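Local atomic coordinates of cellulose binding domain-containing protein (Clostridium clariflavum, PDB entry 4B96), a protein that probably binds cellulose through this family 3b carbohydrate-binding module, the calcium-containing C-terminal part of a longer, membrane-associated protein of a biomass-sensing system. Residues 11-15 with 16-20. Numbering follows the deposited sequence.
Sequences NEQQS and LYSKA
Gln13 lays its side chain against Ser18 and Ala20, five and seven residues further along the chain. Its CG stands 3.5 Å from Ala20 O and its OE1 3.3 Å from Ser18 OG, so both the aliphatic part and the amide of the glutamine meet the second segment. The chain bends at its second torsion (chi2 -79°), which folds the amide back alongside the serine instead of extending it past. Ser18 OG lies anti to its own backbone N (chi1 174°). It donates a 2.6 Å hydrogen bond to Ala20 O. With its proton directed there, the hydroxyl of buried Ser18 bridges to the backbone beside the Gln13 side chain. Upstream, in one of the two deposited conformers of Asn11, Gln13 N donates to Asn11 OD1 (3.2 Å), closing an Asx turn just before Gln13.

Around the bend the contact is looser. Ser15 is exposed, its CB 3.6 Å from Tyr17 O, while the CB bonds of Leu16 and Tyr17 point away from segment 11-15, although Leu16 CB still touches Ser15 C (3.7 Å). Here the backbone is held from outside: Gln117 NE2 bonds to both Gln13 O and Ser15 O, and Leu16 and Ser18 make backbone hydrogen bonds with Gln117 and Phe115. The arrangement is an irregular surface connection between strands 5-9 and 20-29 of the CBM3 beta-sandwich. This connection carries the short strand 17-18, which pairs antiparallel with 115-116; the side chains of Tyr17 and the calcium ligand Asn116 approach to about 4 Å at their nearest atoms.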
ATOM      1  N   ASN A  11     -10.903   0.728  15.142  0.59 25.97           N
ATOM      2  CA  ASN A  11     -10.492   1.430  16.371  0.59 23.77           C
ATOM      3  C   ASN A  11     -11.701   1.834  17.226  0.59 24.39           C
ATOM      4  O   ASN A  11     -12.445   2.778  16.891  0.59 20.83           O
ATOM      5  CB  ASN A  11      -9.675   2.692  16.030  0.59 28.97           C
ATOM      6  CG  ASN A  11      -8.777   3.169  17.192  0.59 31.82           C
ATOM      7  OD1 ASN A  11      -9.145   3.041  18.379  0.59 30.06           O
ATOM      8  ND2 ASN A  11      -7.574   3.738  16.844  0.59 26.95           N
ATOM      9  N   GLU A  12     -11.875   1.140  18.349  1.00 23.93           N
ATOM     10  CA  GLU A  12     -13.019   1.307  19.217  1.00 21.87           C
ATOM     11  C   GLU A  12     -13.042   2.666  19.883  1.00 30.08           C
ATOM     12  O   GLU A  12     -14.081   3.091  20.355  1.00 34.36           O
ATOM     13  CB  GLU A  12     -12.993   0.224  20.330  1.00 27.82           C
ATOM     14  CG  GLU A  12     -13.242  -1.185  19.808  1.00 29.53           C
ATOM     15  CD  GLU A  12     -11.992  -1.873  19.229  1.00 30.64           C
ATOM     16  OE1 GLU A  12     -10.891  -1.305  19.261  1.00 26.85           O
ATOM     17  OE2 GLU A  12     -12.110  -3.015  18.743  1.00 35.53           O
ATOM     18  N   GLN A  13     -11.882   3.326  19.955  1.00 29.05           N
ATOM     19  CA  GLN A  13     -11.767   4.660  20.545  1.00 28.84           C
ATOM     20  C   GLN A  13     -11.673   5.712  19.466  1.00 26.78           C
ATOM     21  O   GLN A  13     -10.555   6.043  19.002  1.00 26.80           O
ATOM     22  CB  GLN A  13     -10.473   4.793  21.379  1.00 32.32           C
ATOM     23  CG  GLN A  13     -10.220   3.694  22.417  1.00 39.14           C
ATOM     24  CD  GLN A  13     -11.021   3.901  23.673  1.00 47.79           C
ATOM     25  OE1 GLN A  13     -11.569   4.980  23.889  1.00 50.06           O
ATOM     26  NE2 GLN A  13     -11.095   2.867  24.511  1.00 50.92           N
ATOM     27  N   GLN A  14     -12.802   6.290  19.083  1.00 21.45           N
ATOM     28  CA  GLN A  14     -12.749   7.251  17.984  1.00 25.77           C
ATOM     29  C   GLN A  14     -12.746   8.711  18.451  1.00 28.43           C
ATOM     30  O   GLN A  14     -12.761   9.606  17.637  1.00 33.18           O
ATOM     31  CB  GLN A  14     -13.840   6.971  16.957  1.00 32.91           C
ATOM     32  CG  GLN A  14     -13.462   5.750  16.091  1.00 32.46           C
ATOM     33  CD  GLN A  14     -14.411   5.533  14.972  1.00 41.62           C
ATOM     34  OE1 GLN A  14     -15.152   6.444  14.579  1.00 46.90           O
ATOM     35  NE2 GLN A  14     -14.407   4.307  14.422  1.00 47.54           N
ATOM     36  N   SER A  15     -12.753   8.940  19.761  1.00 30.44           N
ATOM     37  CA  SER A  15     -12.569  10.314  20.306  1.00 32.45           C
ATOM     38  C   SER A  15     -11.123  10.743  20.029  1.00 28.65           C
ATOM     39  O   SER A  15     -10.214   9.914  20.081  1.00 24.88           O
ATOM     40  CB  SER A  15     -12.756  10.310  21.809  1.00 34.09           C
ATOM     41  OG  SER A  15     -14.123  10.139  22.116  1.00 44.12           O
ATOM     42  N   LEU A  16     -10.914  12.027  19.744  1.00 31.94           N
ATOM     43  CA  LEU A  16      -9.564  12.520  19.463  1.00 29.09           C
ATOM     44  C   LEU A  16      -8.677  12.329  20.719  1.00 27.05           C
ATOM     45  O   LEU A  16      -7.530  11.946  20.622  1.00 26.23           O
ATOM     46  CB  LEU A  16      -9.625  14.008  19.073  1.00 30.32           C
ATOM     47  CG  LEU A  16     -10.316  14.312  17.738  1.00 31.29           C
ATOM     48  CD1 LEU A  16      -9.953  15.706  17.313  1.00 34.88           C
ATOM     49  CD2 LEU A  16      -9.846  13.250  16.682  1.00 31.91           C
ATOM     50  N   TYR A  17      -9.217  12.624  21.903  1.00 24.11           N
ATOM     51  CA  TYR A  17      -8.460  12.396  23.139  1.00 25.35           C
ATOM     52  C   TYR A  17      -8.861  11.091  23.822  1.00 27.82           C
ATOM     53  O   TYR A  17     -10.028  10.890  24.134  1.00 29.90           O
ATOM     54  CB  TYR A  17      -8.654  13.580  24.088  1.00 29.10           C
ATOM     55  CG  TYR A  17      -8.048  14.847  23.511  1.00 35.49           C
ATOM     56  CD1 TYR A  17      -6.698  15.103  23.643  1.00 44.68           C
ATOM     57  CD2 TYR A  17      -8.817  15.766  22.805  1.00 46.44           C
ATOM     58  CE1 TYR A  17      -6.108  16.268  23.113  1.00 52.16           C
ATOM     59  CE2 TYR A  17      -8.244  16.940  22.264  1.00 52.22           C
ATOM     60  CZ  TYR A  17      -6.885  17.172  22.422  1.00 56.76           C
ATOM     61  OH  TYR A  17      -6.287  18.302  21.897  1.00 66.33           O
ATOM     62  N   SER A  18      -7.905  10.206  24.069  1.00 24.25           N
ATOM     63  CA  SER A  18      -8.259   8.900  24.596  1.00 23.03           C
ATOM     64  C   SER A  18      -7.119   8.372  25.456  1.00 23.87           C
ATOM     65  O   SER A  18      -5.965   8.569  25.119  1.00 21.89           O
ATOM     66  CB  SER A  18      -8.518   7.940  23.414  1.00 22.18           C
ATOM     67  OG  SER A  18      -8.742   6.626  23.881  1.00 29.53           O
ATOM     68  N   LYS A  19      -7.439   7.638  26.515  1.00 24.64           N
ATOM     69  CA  LYS A  19      -6.396   7.011  27.331  1.00 28.36           C
ATOM     70  C   LYS A  19      -5.800   5.778  26.674  1.00 27.93           C
ATOM     71  O   LYS A  19      -4.696   5.344  27.041  1.00 27.42           O
ATOM     72  CB  LYS A  19      -6.913   6.686  28.717  1.00 34.37           C
ATOM     73  CG  LYS A  19      -7.109   7.968  29.499  1.00 44.76           C
ATOM     74  CD  LYS A  19      -7.500   7.734  30.958  1.00 52.63           C
ATOM     75  CE  LYS A  19      -7.838   9.043  31.654  1.00 57.92           C
ATOM     76  NZ  LYS A  19      -7.993   8.746  33.117  1.00 66.27           N
ATOM     77  N   ALA A  20      -6.496   5.229  25.681  1.00 19.85           N
ATOM     78  CA  ALA A  20      -6.005   4.044  25.027  1.00 21.03           C
ATOM     79  C   ALA A  20      -6.065   4.247  23.520  1.00 22.81           C
ATOM     80  O   ALA A  20      -7.012   4.860  22.987  1.00 22.06           O
ATOM     81  CB  ALA A  20      -6.806   2.796  25.464  1.00 19.71           C
TER